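Local coordinates for protein GH127 beta-L-arabinofuranoside (Geobacillus stearothermophilus, PDB 4QK0) that probably hydrolyses beta-L-arabinofuranosides, releasing L-arabinose as a family GH127 glycoside hydrolase, at residues A277-K282 against R346-L350; I254-E258 against D285-A291; L340-R345 against V359-L364. Residue numbers count along the deposited sequence, not the author numbering.

Contact 1 (A277-K282 against R346-L350); sequences AGLAAK and RMLEL
Two helical segments, 277-282 and 346-350, run side by side in nearly the same direction, their axes 8.5 Å apart and crossing at 22°. Gly278 faces Arg346 (CA-CA 5.6 Å) and Ala281 faces Leu350 (CA-CA 5.2 Å). Ala277, Arg346 and Leu350 carry most of the 326 Å² buried here. Ala277 CB points at the partner, 3.7 Å from Arg346 CB and 3.9 Å from SE of selenomethionine Met347. One turn on, Leu350 (chi1 t, chi2 p) lays CD1 3.8 Å from Ala280 CB and 3.7 Å from Ala281 N, so the leucine methyl beds against the small side chains of the alanine-rich helix. Arg346 (m, m, t) reaches across Gly278, whose N lies 4.1 Å from Arg346 CB, toward the end of Lys282. Arg346 NH1 bonds Glu349 OE1 at 2.9 Å, a salt bridge within the helix. Lys282 NZ comes within 3.9 Å of Arg346 NH1, and Glu203 offsets these like charges by salt-bridging both. A water donates to Ala277 O (3.0 Å) and Arg346 O (2.6 Å), bridging the backbones. Such near-parallel pairing suits neighbouring hairpins of an (alpha/alpha)6 barrel. Helix 194-205 borders the Arg346 side, helix 286-302 touches Ala277, Met347 and Leu350, and helix 354-365 packs on Met347.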
ATOM      1  N   ALA A 277     -16.928   2.040 -28.299  1.00 25.69           N
ATOM      2  CA  ALA A 277     -16.178   2.030 -29.549  1.00 24.89           C
ATOM      3  C   ALA A 277     -16.926   1.325 -30.683  1.00 29.25           C
ATOM      4  O   ALA A 277     -16.909   1.787 -31.820  1.00 26.99           O
ATOM      5  CB  ALA A 277     -14.840   1.381 -29.354  1.00 24.14           C
ATOM      6  N   GLY A 278     -17.564   0.206 -30.355  1.00 27.38           N
ATOM      7  CA  GLY A 278     -18.445  -0.505 -31.287  1.00 28.48           C
ATOM      8  C   GLY A 278     -19.612   0.372 -31.763  1.00 28.93           C
ATOM      9  O   GLY A 278     -19.886   0.400 -32.934  1.00 30.69           O
ATOM     10  N   LEU A 279     -20.264   1.090 -30.860  1.00 28.01           N
ATOM     11  CA  LEU A 279     -21.343   1.978 -31.210  1.00 28.36           C
ATOM     12  C   LEU A 279     -20.873   3.197 -32.020  1.00 31.68           C
ATOM     13  O   LEU A 279     -21.497   3.543 -32.999  1.00 30.65           O
ATOM     14  CB  LEU A 279     -22.048   2.493 -29.994  1.00 27.04           C
ATOM     15  CG  LEU A 279     -22.865   1.463 -29.240  1.00 30.88           C
ATOM     16  CD1 LEU A 279     -23.166   1.996 -27.835  1.00 30.78           C
ATOM     17  CD2 LEU A 279     -24.145   1.103 -29.983  1.00 29.40           C
ATOM     18  N   ALA A 280     -19.756   3.803 -31.655  1.00 28.62           N
ATOM     19  CA  ALA A 280     -19.212   4.872 -32.481  1.00 30.24           C
ATOM     20  C   ALA A 280     -19.000   4.427 -33.938  1.00 32.82           C
ATOM     21  O   ALA A 280     -19.245   5.174 -34.853  1.00 31.71           O
ATOM     22  CB  ALA A 280     -17.909   5.376 -31.921  1.00 29.89           C
ATOM     23  N   ALA A 281     -18.521   3.202 -34.138  1.00 36.13           N
ATOM     24  CA  ALA A 281     -18.281   2.688 -35.480  1.00 38.66           C
ATOM     25  C   ALA A 281     -19.576   2.465 -36.219  1.00 43.87           C
ATOM     26  O   ALA A 281     -19.729   2.899 -37.335  1.00 46.84           O
ATOM     27  CB  ALA A 281     -17.518   1.362 -35.411  1.00 39.69           C
ATOM     28  N   LYS A 282     -20.499   1.740 -35.593  1.00 45.23           N
ATOM     29  CA  LYS A 282     -21.703   1.360 -36.257  1.00 46.25           C
ATOM     30  C   LYS A 282     -22.629   2.544 -36.501  1.00 50.25           C
ATOM     31  O   LYS A 282     -23.294   2.557 -37.517  1.00 53.34           O
ATOM     32  CB  LYS A 282     -22.417   0.247 -35.494  1.00 45.70           C
ATOM     33  CG  LYS A 282     -21.599  -1.046 -35.480  1.00 48.25           C
ATOM     34  CD  LYS A 282     -22.390  -2.200 -34.908  1.00 51.23           C
ATOM     35  CE  LYS A 282     -21.506  -3.359 -34.476  1.00 58.03           C
ATOM     36  NZ  LYS A 282     -20.743  -3.963 -35.593  1.00 55.12           N
ATOM     37  N   ARG A 346     -12.256  -3.420 -31.051  1.00 30.72           N
ATOM     38  CA  ARG A 346     -13.230  -2.448 -31.483  1.00 30.91           C
ATOM     39  C   ARG A 346     -12.584  -1.139 -31.883  1.00 31.48           C
ATOM     40  O   ARG A 346     -13.101  -0.431 -32.767  1.00 31.03           O
ATOM     41  CB  ARG A 346     -14.263  -2.170 -30.404  1.00 31.35           C
ATOM     42  CG  ARG A 346     -15.143  -3.363 -30.098  1.00 34.20           C
ATOM     43  CD  ARG A 346     -15.949  -3.796 -31.306  1.00 36.56           C
ATOM     44  NE  ARG A 346     -17.069  -4.663 -30.969  1.00 41.17           N
ATOM     45  CZ  ARG A 346     -17.949  -5.143 -31.850  1.00 41.40           C
ATOM     46  NH1 ARG A 346     -17.839  -4.830 -33.129  1.00 39.77           N
ATOM     47  NH2 ARG A 346     -18.938  -5.968 -31.456  1.00 42.87           N
HETATM   48  N   MSE A 347     -11.493  -0.760 -31.208  1.00 27.21           N
HETATM   49  CA  MSE A 347     -10.822   0.500 -31.589  1.00 24.94           C
HETATM   50  C   MSE A 347     -10.311   0.326 -32.996  1.00 24.00           C
HETATM   51  O   MSE A 347     -10.349   1.246 -33.777  1.00 25.63           O
HETATM   52  CB  MSE A 347      -9.672   0.910 -30.701  1.00 22.70           C
HETATM   53  CG  MSE A 347     -10.074   1.301 -29.274  1.00 22.48           C
HETATM   54 SE   MSE A 347     -11.261   2.844 -29.200  1.00 27.18          SE
HETATM   55  CE  MSE A 347     -10.030   4.279 -29.736  1.00 23.41           C
ATOM     56  N   LEU A 348      -9.785  -0.831 -33.317  1.00 25.38           N
ATOM     57  CA  LEU A 348      -9.297  -1.094 -34.655  1.00 29.92           C
ATOM     58  C   LEU A 348     -10.397  -0.966 -35.717  1.00 33.86           C
ATOM     59  O   LEU A 348     -10.127  -0.563 -36.812  1.00 31.22           O
ATOM     60  CB  LEU A 348      -8.703  -2.485 -34.746  1.00 31.34           C
ATOM     61  CG  LEU A 348      -7.300  -2.545 -34.153  1.00 32.42           C
ATOM     62  CD1 LEU A 348      -6.840  -3.990 -34.035  1.00 30.73           C
ATOM     63  CD2 LEU A 348      -6.335  -1.717 -34.985  1.00 32.32           C
ATOM     64  N   GLU A 349     -11.625  -1.329 -35.377  1.00 39.63           N
ATOM     65  CA  GLU A 349     -12.754  -1.187 -36.304  1.00 43.02           C
ATOM     66  C   GLU A 349     -13.166   0.265 -36.427  1.00 42.61           C
ATOM     67  O   GLU A 349     -13.732   0.676 -37.413  1.00 48.59           O
ATOM     68  CB  GLU A 349     -13.912  -2.077 -35.860  1.00 45.32           C
ATOM     69  CG  GLU A 349     -13.546  -3.565 -36.031  1.00 47.28           C
ATOM     70  CD  GLU A 349     -14.509  -4.544 -35.336  1.00 52.80           C
ATOM     71  OE1 GLU A 349     -15.549  -4.080 -34.796  1.00 42.85           O
ATOM     72  OE2 GLU A 349     -14.208  -5.766 -35.304  1.00 46.64           O
ATOM     73  N   LEU A 350     -12.810   1.069 -35.448  1.00 39.63           N
ATOM     74  CA  LEU A 350     -13.122   2.479 -35.482  1.00 38.98           C
ATOM     75  C   LEU A 350     -12.094   3.318 -36.233  1.00 39.06           C
ATOM     76  O   LEU A 350     -12.415   4.345 -36.819  1.00 49.81           O
ATOM     77  CB  LEU A 350     -13.196   2.947 -34.053  1.00 38.61           C
ATOM     78  CG  LEU A 350     -13.657   4.340 -33.711  1.00 37.30           C
ATOM     79  CD1 LEU A 350     -15.058   4.578 -34.265  1.00 38.28           C
ATOM     80  CD2 LEU A 350     -13.647   4.486 -32.190  1.00 41.58           C
TER
HETATM   81  O   HOH W   1     -15.550  -0.239 -33.582  1.00 44.33           O

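Contact 2 (I254-E258 against D285-A291); sequences IPVRE and DESLKQA
Arg257 reaches from a short 3-10 turn to the start of a helix, where its guanidinium makes two hydrogen bonds near its own plane. Arg257 NH2 donates to Asp285 OD2 at 2.9 Å with an almost straight 173° angle, forming a salt bridge, while Arg257 NE donates to Ser287 OG at 3.0 Å and 145°. Chi1 m followed by extended chi2 and chi3 (t, t), with chi4 near 82°, turns the group into place. Asp285 (chi1 t, phi/psi -93/103) is the N-cap of the helix that begins at Glu286: its OD1 accepts from Leu288 N at 3.2 Å, weakly from Ser287 N at 3.1 Å, and from Ser287 OG at 2.6 Å. Ser287 takes chi1 p. Farther out the contact turns apolar. Leu288 (t, p) sets CD1 over one face of the guanidinium and 4.1 Å from CG2 of Val256 (chi1 m). Ala291 CB rests 4.1 Å from Arg257 CA, at the closest backbone approach (CA-CA 5.4 Å). Residues 256-258 form the 3-10 turn, closed by Glu258 N to Pro255 O at 2.9 Å; 286-291 is regular helix. Met272 and Met276 of helix 266-283 extend the packing on Val256. Asp285 thus divides its carboxylate, OD1 capping the helix and OD2 holding Arg257, whose NH1 also salt-bridges Asp219: one arginine charge ties the loop to a helix start and to helix 208-220.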
ATOM      1  N   ILE A 254     -21.084  10.485 -14.434  1.00 33.43           N
ATOM      2  CA  ILE A 254     -21.443  11.472 -15.443  1.00 33.78           C
ATOM      3  C   ILE A 254     -21.592  10.752 -16.780  1.00 31.18           C
ATOM      4  O   ILE A 254     -21.116   9.651 -16.938  1.00 29.18           O
ATOM      5  CB  ILE A 254     -20.337  12.555 -15.619  1.00 36.04           C
ATOM      6  CG1 ILE A 254     -19.018  11.912 -16.093  1.00 34.65           C
ATOM      7  CG2 ILE A 254     -20.138  13.341 -14.345  1.00 37.51           C
ATOM      8  CD1 ILE A 254     -17.808  12.847 -16.035  1.00 40.41           C
ATOM      9  N   PRO A 255     -22.205  11.405 -17.765  1.00 28.23           N
ATOM     10  CA  PRO A 255     -22.422  10.717 -18.999  1.00 27.17           C
ATOM     11  C   PRO A 255     -21.128  10.346 -19.684  1.00 27.32           C
ATOM     12  O   PRO A 255     -20.126  11.034 -19.529  1.00 29.42           O
ATOM     13  CB  PRO A 255     -23.265  11.728 -19.818  1.00 29.17           C
ATOM     14  CG  PRO A 255     -24.003  12.541 -18.778  1.00 29.05           C
ATOM     15  CD  PRO A 255     -22.968  12.674 -17.676  1.00 30.59           C
ATOM     16  N   VAL A 256     -21.165   9.286 -20.484  1.00 25.20           N
ATOM     17  CA  VAL A 256     -19.929   8.723 -20.982  1.00 28.25           C
ATOM     18  C   VAL A 256     -19.120   9.694 -21.836  1.00 31.76           C
ATOM     19  O   VAL A 256     -17.902   9.684 -21.733  1.00 28.06           O
ATOM     20  CB  VAL A 256     -20.104   7.422 -21.745  1.00 28.86           C
ATOM     21  CG1 VAL A 256     -20.763   6.394 -20.836  1.00 28.06           C
ATOM     22  CG2 VAL A 256     -20.911   7.626 -23.013  1.00 32.49           C
ATOM     23  N   ARG A 257     -19.789  10.565 -22.603  1.00 29.57           N
ATOM     24  CA  ARG A 257     -19.088  11.532 -23.431  1.00 33.40           C
ATOM     25  C   ARG A 257     -18.383  12.605 -22.602  1.00 30.80           C
ATOM     26  O   ARG A 257     -17.478  13.232 -23.095  1.00 37.12           O
ATOM     27  CB  ARG A 257     -20.011  12.186 -24.492  1.00 35.54           C
ATOM     28  CG  ARG A 257     -20.532  11.221 -25.549  1.00 36.04           C
ATOM     29  CD  ARG A 257     -21.724  11.776 -26.309  1.00 33.24           C
ATOM     30  NE  ARG A 257     -22.299  10.819 -27.265  1.00 30.21           N
ATOM     31  CZ  ARG A 257     -23.141   9.861 -26.937  1.00 33.55           C
ATOM     32  NH1 ARG A 257     -23.459   9.650 -25.657  1.00 37.45           N
ATOM     33  NH2 ARG A 257     -23.636   9.048 -27.866  1.00 35.29           N
ATOM     34  N   GLU A 258     -18.748  12.789 -21.350  1.00 30.53           N
ATOM     35  CA  GLU A 258     -18.019  13.734 -20.516  1.00 31.58           C
ATOM     36  C   GLU A 258     -16.884  13.070 -19.698  1.00 32.00           C
ATOM     37  O   GLU A 258     -16.178  13.754 -18.973  1.00 32.62           O
ATOM     38  CB  GLU A 258     -18.986  14.398 -19.559  1.00 35.32           C
ATOM     39  CG  GLU A 258     -20.033  15.177 -20.321  1.00 41.79           C
ATOM     40  CD  GLU A 258     -21.205  15.643 -19.457  1.00 47.66           C
ATOM     41  OE1 GLU A 258     -22.321  15.657 -20.019  1.00 55.40           O
ATOM     42  OE2 GLU A 258     -21.049  15.989 -18.250  1.00 44.85           O
ATOM     43  N   ASP A 285     -21.036   7.926 -34.957  1.00 44.06           N
ATOM     44  CA  ASP A 285     -21.227   9.009 -33.957  1.00 40.03           C
ATOM     45  C   ASP A 285     -19.857   9.553 -33.573  1.00 43.79           C
ATOM     46  O   ASP A 285     -19.084   8.901 -32.851  1.00 43.03           O
ATOM     47  CB  ASP A 285     -21.964   8.446 -32.735  1.00 41.72           C
ATOM     48  CG  ASP A 285     -22.171   9.471 -31.620  1.00 42.23           C
ATOM     49  OD1 ASP A 285     -21.573  10.573 -31.628  1.00 40.75           O
ATOM     50  OD2 ASP A 285     -22.937   9.152 -30.697  1.00 41.26           O
ATOM     51  N   GLU A 286     -19.532  10.718 -34.112  1.00 42.62           N
ATOM     52  CA  GLU A 286     -18.217  11.331 -33.973  1.00 39.88           C
ATOM     53  C   GLU A 286     -17.910  11.723 -32.511  1.00 38.71           C
ATOM     54  O   GLU A 286     -16.773  11.653 -32.095  1.00 44.10           O
ATOM     55  CB  GLU A 286     -18.095  12.581 -34.900  1.00 41.81           C
ATOM     56  CG  GLU A 286     -16.739  13.301 -34.844  1.00 45.68           C
ATOM     57  CD  GLU A 286     -15.551  12.400 -35.272  1.00 53.48           C
ATOM     58  OE1 GLU A 286     -15.705  11.561 -36.198  1.00 60.38           O
ATOM     59  OE2 GLU A 286     -14.454  12.511 -34.692  1.00 57.19           O
ATOM     60  N   SER A 287     -18.919  12.151 -31.777  1.00 36.36           N
ATOM     61  CA  SER A 287     -18.756  12.567 -30.416  1.00 40.31           C
ATOM     62  C   SER A 287     -18.336  11.354 -29.535  1.00 40.54           C
ATOM     63  O   SER A 287     -17.523  11.482 -28.612  1.00 36.53           O
ATOM     64  CB  SER A 287     -20.065  13.182 -29.882  1.00 39.46           C
ATOM     65  OG  SER A 287     -21.093  12.183 -29.701  1.00 42.52           O
ATOM     66  N   LEU A 288     -18.893  10.200 -29.857  1.00 33.73           N
ATOM     67  CA  LEU A 288     -18.596   9.010 -29.148  1.00 36.37           C
ATOM     68  C   LEU A 288     -17.208   8.482 -29.555  1.00 32.51           C
ATOM     69  O   LEU A 288     -16.431   8.030 -28.719  1.00 32.27           O
ATOM     70  CB  LEU A 288     -19.697   7.992 -29.399  1.00 35.24           C
ATOM     71  CG  LEU A 288     -19.909   6.874 -28.413  1.00 38.38           C
ATOM     72  CD1 LEU A 288     -20.027   7.403 -26.997  1.00 39.30           C
ATOM     73  CD2 LEU A 288     -21.180   6.121 -28.824  1.00 36.09           C
ATOM     74  N   LYS A 289     -16.895   8.603 -30.822  1.00 28.41           N
ATOM     75  CA  LYS A 289     -15.591   8.269 -31.318  1.00 31.95           C
ATOM     76  C   LYS A 289     -14.495   9.051 -30.603  1.00 30.96           C
ATOM     77  O   LYS A 289     -13.480   8.489 -30.232  1.00 29.93           O
ATOM     78  CB  LYS A 289     -15.506   8.549 -32.814  1.00 32.86           C
ATOM     79  CG  LYS A 289     -14.145   8.304 -33.434  1.00 35.98           C
ATOM     80  CD  LYS A 289     -14.188   8.358 -34.957  1.00 37.96           C
ATOM     81  CE  LYS A 289     -12.777   8.524 -35.491  1.00 44.61           C
ATOM     82  NZ  LYS A 289     -12.654   8.107 -36.902  1.00 49.79           N
ATOM     83  N   GLN A 290     -14.703  10.340 -30.453  1.00 32.01           N
ATOM     84  CA  GLN A 290     -13.737  11.203 -29.786  1.00 36.39           C
ATOM     85  C   GLN A 290     -13.625  10.898 -28.317  1.00 29.93           C
ATOM     86  O   GLN A 290     -12.539  10.908 -27.800  1.00 29.41           O
ATOM     87  CB  GLN A 290     -14.113  12.666 -29.943  1.00 40.54           C
ATOM     88  CG  GLN A 290     -13.533  13.223 -31.232  1.00 52.51           C
ATOM     89  CD  GLN A 290     -14.146  14.550 -31.616  1.00 58.44           C
ATOM     90  OE1 GLN A 290     -14.743  15.244 -30.783  1.00 65.68           O
ATOM     91  NE2 GLN A 290     -14.027  14.904 -32.893  1.00 68.70           N
ATOM     92  N   ALA A 291     -14.744  10.606 -27.664  1.00 28.97           N
ATOM     93  CA  ALA A 291     -14.718  10.188 -26.259  1.00 28.87           C
ATOM     94  C   ALA A 291     -13.859   8.932 -26.088  1.00 26.93           C
ATOM     95  O   ALA A 291     -13.008   8.882 -25.226  1.00 28.30           O
ATOM     96  CB  ALA A 291     -16.113   9.951 -25.738  1.00 28.35           C
TER

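Contact 3 (L340-R345 against V359-L364)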
ATOM      1  N   LEU A 340      -9.046  -5.401 -22.007  1.00 24.65           N
ATOM      2  CA  LEU A 340      -8.320  -4.453 -22.832  1.00 24.16           C
ATOM      3  C   LEU A 340      -8.163  -5.014 -24.241  1.00 25.30           C
ATOM      4  O   LEU A 340      -8.274  -4.307 -25.227  1.00 22.62           O
ATOM      5  CB  LEU A 340      -6.995  -4.140 -22.218  1.00 23.36           C
ATOM      6  CG  LEU A 340      -5.995  -3.238 -22.924  1.00 25.24           C
ATOM      7  CD1 LEU A 340      -6.606  -1.875 -23.229  1.00 26.75           C
ATOM      8  CD2 LEU A 340      -4.759  -3.084 -22.057  1.00 25.04           C
ATOM      9  N   VAL A 341      -7.903  -6.295 -24.341  1.00 29.19           N
ATOM     10  CA  VAL A 341      -7.800  -6.901 -25.655  1.00 30.10           C
ATOM     11  C   VAL A 341      -9.118  -6.708 -26.451  1.00 27.98           C
ATOM     12  O   VAL A 341      -9.078  -6.341 -27.630  1.00 27.27           O
ATOM     13  CB  VAL A 341      -7.468  -8.381 -25.561  1.00 33.14           C
ATOM     14  CG1 VAL A 341      -7.541  -9.044 -26.951  1.00 31.72           C
ATOM     15  CG2 VAL A 341      -6.066  -8.565 -24.971  1.00 30.06           C
ATOM     16  N   PHE A 342     -10.249  -6.966 -25.815  1.00 25.06           N
ATOM     17  CA  PHE A 342     -11.550  -6.785 -26.471  1.00 27.78           C
ATOM     18  C   PHE A 342     -11.690  -5.336 -26.959  1.00 26.78           C
ATOM     19  O   PHE A 342     -12.162  -5.101 -28.068  1.00 26.63           O
ATOM     20  CB  PHE A 342     -12.750  -7.091 -25.578  1.00 28.24           C
ATOM     21  CG  PHE A 342     -12.802  -8.497 -25.022  1.00 29.43           C
ATOM     22  CD1 PHE A 342     -12.271  -9.581 -25.709  1.00 29.11           C
ATOM     23  CD2 PHE A 342     -13.416  -8.731 -23.798  1.00 32.70           C
ATOM     24  CE1 PHE A 342     -12.349 -10.874 -25.178  1.00 32.22           C
ATOM     25  CE2 PHE A 342     -13.510 -10.037 -23.262  1.00 33.05           C
ATOM     26  CZ  PHE A 342     -12.980 -11.108 -23.965  1.00 30.84           C
ATOM     27  N   TRP A 343     -11.322  -4.391 -26.116  1.00 23.79           N
ATOM     28  CA  TRP A 343     -11.429  -2.987 -26.450  1.00 24.43           C
ATOM     29  C   TRP A 343     -10.601  -2.672 -27.679  1.00 26.92           C
ATOM     30  O   TRP A 343     -11.106  -2.033 -28.606  1.00 26.92           O
ATOM     31  CB  TRP A 343     -10.956  -2.150 -25.307  1.00 24.65           C
ATOM     32  CG  TRP A 343     -11.160  -0.707 -25.485  1.00 28.13           C
ATOM     33  CD1 TRP A 343     -12.046  -0.094 -26.328  1.00 29.28           C
ATOM     34  CD2 TRP A 343     -10.531   0.344 -24.745  1.00 26.94           C
ATOM     35  NE1 TRP A 343     -11.992   1.257 -26.154  1.00 28.25           N
ATOM     36  CE2 TRP A 343     -11.088   1.561 -25.184  1.00 26.40           C
ATOM     37  CE3 TRP A 343      -9.579   0.369 -23.724  1.00 26.15           C
ATOM     38  CZ2 TRP A 343     -10.685   2.821 -24.666  1.00 27.44           C
ATOM     39  CZ3 TRP A 343      -9.177   1.613 -23.206  1.00 27.00           C
ATOM     40  CH2 TRP A 343      -9.736   2.819 -23.667  1.00 24.39           C
ATOM     41  N   THR A 344      -9.373  -3.167 -27.729  1.00 25.63           N
ATOM     42  CA  THR A 344      -8.496  -2.841 -28.834  1.00 29.34           C
ATOM     43  C   THR A 344      -9.097  -3.293 -30.166  1.00 31.85           C
ATOM     44  O   THR A 344      -8.943  -2.648 -31.193  1.00 33.17           O
ATOM     45  CB  THR A 344      -7.095  -3.479 -28.701  1.00 31.05           C
ATOM     46  OG1 THR A 344      -7.218  -4.907 -28.596  1.00 29.57           O
ATOM     47  CG2 THR A 344      -6.383  -2.954 -27.450  1.00 32.59           C
ATOM     48  N   ARG A 345      -9.738  -4.431 -30.159  1.00 32.84           N
ATOM     49  CA  ARG A 345     -10.325  -4.930 -31.364  1.00 34.35           C
ATOM     50  C   ARG A 345     -11.402  -3.976 -31.906  1.00 30.49           C
ATOM     51  O   ARG A 345     -11.470  -3.793 -33.081  1.00 29.33           O
ATOM     52  CB  ARG A 345     -10.889  -6.322 -31.140  1.00 35.09           C
ATOM     53  CG  ARG A 345     -11.121  -7.088 -32.436  1.00 39.84           C
ATOM     54  CD  ARG A 345     -11.851  -8.358 -32.095  1.00 45.93           C
ATOM     55  NE  ARG A 345     -12.423  -9.026 -33.243  1.00 49.53           N
ATOM     56  CZ  ARG A 345     -13.183 -10.111 -33.155  1.00 48.82           C
ATOM     57  NH1 ARG A 345     -13.454 -10.663 -31.971  1.00 48.68           N
ATOM     58  NH2 ARG A 345     -13.672 -10.655 -34.254  1.00 49.92           N
ATOM     59  N   VAL A 359      -0.972  -2.372 -28.410  1.00 21.37           N
ATOM     60  CA  VAL A 359      -1.512  -2.651 -27.085  1.00 20.80           C
ATOM     61  C   VAL A 359      -2.128  -4.027 -26.981  1.00 25.44           C
ATOM     62  O   VAL A 359      -1.918  -4.758 -25.976  1.00 24.53           O
ATOM     63  CB  VAL A 359      -2.488  -1.573 -26.655  1.00 20.84           C
ATOM     64  CG1 VAL A 359      -3.174  -1.903 -25.361  1.00 21.78           C
ATOM     65  CG2 VAL A 359      -1.717  -0.290 -26.441  1.00 25.05           C
HETATM   66  N   MSE A 360      -2.921  -4.398 -27.973  1.00 24.39           N
HETATM   67  CA  MSE A 360      -3.520  -5.701 -27.993  1.00 24.49           C
HETATM   68  C   MSE A 360      -2.418  -6.717 -27.806  1.00 25.66           C
HETATM   69  O   MSE A 360      -2.575  -7.663 -27.036  1.00 21.11           O
HETATM   70  CB  MSE A 360      -4.196  -5.889 -29.374  1.00 27.22           C
HETATM   71  CG  MSE A 360      -4.811  -7.251 -29.532  1.00 30.72           C
HETATM   72 SE   MSE A 360      -5.612  -7.587 -31.312  1.00 34.84          SE
HETATM   73  CE  MSE A 360      -6.979  -6.397 -31.046  1.00 27.67           C
ATOM     74  N   GLU A 361      -1.325  -6.563 -28.574  1.00 25.50           N
ATOM     75  CA  GLU A 361      -0.239  -7.530 -28.563  1.00 26.05           C
ATOM     76  C   GLU A 361       0.460  -7.522 -27.208  1.00 27.66           C
ATOM     77  O   GLU A 361       0.757  -8.582 -26.638  1.00 25.76           O
ATOM     78  CB  GLU A 361       0.724  -7.205 -29.682  1.00 28.82           C
ATOM     79  CG  GLU A 361       2.042  -7.939 -29.664  1.00 29.08           C
ATOM     80  CD  GLU A 361       2.907  -7.588 -30.849  1.00 30.18           C
ATOM     81  OE1 GLU A 361       3.487  -6.466 -30.839  1.00 32.24           O
ATOM     82  OE2 GLU A 361       3.052  -8.447 -31.783  1.00 26.53           O
ATOM     83  N   ARG A 362       0.723  -6.325 -26.667  1.00 24.64           N
ATOM     84  CA  ARG A 362       1.286  -6.207 -25.294  1.00 23.56           C
ATOM     85  C   ARG A 362       0.457  -7.006 -24.245  1.00 25.27           C
ATOM     86  O   ARG A 362       1.007  -7.827 -23.511  1.00 23.40           O
ATOM     87  CB  ARG A 362       1.361  -4.763 -24.915  1.00 24.80           C
ATOM     88  CG  ARG A 362       2.048  -4.457 -23.606  1.00 25.95           C
ATOM     89  CD  ARG A 362       1.979  -2.978 -23.273  1.00 25.40           C
ATOM     90  NE  ARG A 362       2.804  -2.151 -24.131  1.00 27.68           N
ATOM     91  CZ  ARG A 362       4.134  -2.152 -24.138  1.00 38.30           C
ATOM     92  NH1 ARG A 362       4.857  -2.915 -23.290  1.00 42.73           N
ATOM     93  NH2 ARG A 362       4.782  -1.350 -24.959  1.00 39.94           N
ATOM     94  N   ALA A 363      -0.848  -6.837 -24.243  1.00 22.67           N
ATOM     95  CA  ALA A 363      -1.688  -7.581 -23.320  1.00 25.77           C
ATOM     96  C   ALA A 363      -1.686  -9.076 -23.563  1.00 26.47           C
ATOM     97  O   ALA A 363      -1.594  -9.897 -22.614  1.00 28.43           O
ATOM     98  CB  ALA A 363      -3.097  -7.072 -23.310  1.00 23.42           C
ATOM     99  N   LEU A 364      -1.682  -9.441 -24.826  1.00 25.72           N
ATOM    100  CA  LEU A 364      -1.722 -10.828 -25.198  1.00 23.09           C
ATOM    101  C   LEU A 364      -0.500 -11.630 -24.814  1.00 24.33           C
ATOM    102  O   LEU A 364      -0.628 -12.822 -24.440  1.00 21.98           O
ATOM    103  CB  LEU A 364      -1.937 -10.976 -26.712  1.00 25.65           C
ATOM    104  CG  LEU A 364      -3.371 -10.832 -27.231  1.00 24.99           C
ATOM    105  CD1 LEU A 364      -3.332 -10.884 -28.772  1.00 29.94           C
ATOM    106  CD2 LEU A 364      -4.299 -11.926 -26.726  1.00 25.09           C
TER
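This is buried, almost wholly apolar packing between the two arms of a helical hairpin, helices 334-350 and 354-365; the contact's centre lies about 6 Å from the centre of the chain. Their short segments run antiparallel at 159° with axes 8.8 Å apart, as expected of a hairpin in an (alpha/alpha)6 barrel, and the backbones come nearest at Val341 and Met360 (CA-CA 5.0 Å). Selenomethionine Met360 contributes 86 Å² of the 351 Å² buried. Its extended t, t start reaches across the groove, Met360 CG lying 4.2 Å from Val341 CG1; the final m turn leaves Met360 CE 3.9 Å from Arg345 CB, though this methyl, modelled too close to Thr344 OG1, is less surely placed. Val341 wedges its other methyl into the facing helix, CG2 being 3.7 Å from Ala363 CB and 4.2 Å from Leu364 CD2. Beside this, Val359 CG1 meets Leu340 CD2 at 3.9 Å and Thr344 CG2 at 4.0 Å. Charged side chains turn to other partners: Arg345 makes a cation-pi contact with Tyr427, and the buried Glu361 pairs with Arg486 and hydrogen-bonds Tyr463 and Trp490, all three in the GH127 middle-domain range. Trp296 of helix 286-302 touches Thr344 and Val359, and Leu420 of helix 413-422 touches Val341 and Leu364. With neither hydrogen bonds nor salt bridges linking the two segments, the pairing rests on branched and methyl side chains fitted around one long methionine side chain, here carrying selenium.

Overall arrangement
All three contacts lie within the GH127 catalytic domain and tie together helices and a loop of its helical barrel. Contacts 1 and 3 share helix 334-350; their centres are 14 Å apart and Leu348 CD1 packs 3.8 Å from Met360 CE. Contacts 1 and 2, whose centres are about 12 Å apart, meet where helices 266-283 and 286-302 join, with a probable hydrogen bond between Ala280 O and Asp285 N. Along the chain contact 1 interleaves with both others, whereas contact 2 closes before contact 3 opens; those two, their centres about 21 Å apart, do not touch. Contact 1 therefore bridges two hairpins, linking the peripheral loop-helix junction of contact 2 to the core of contact 3.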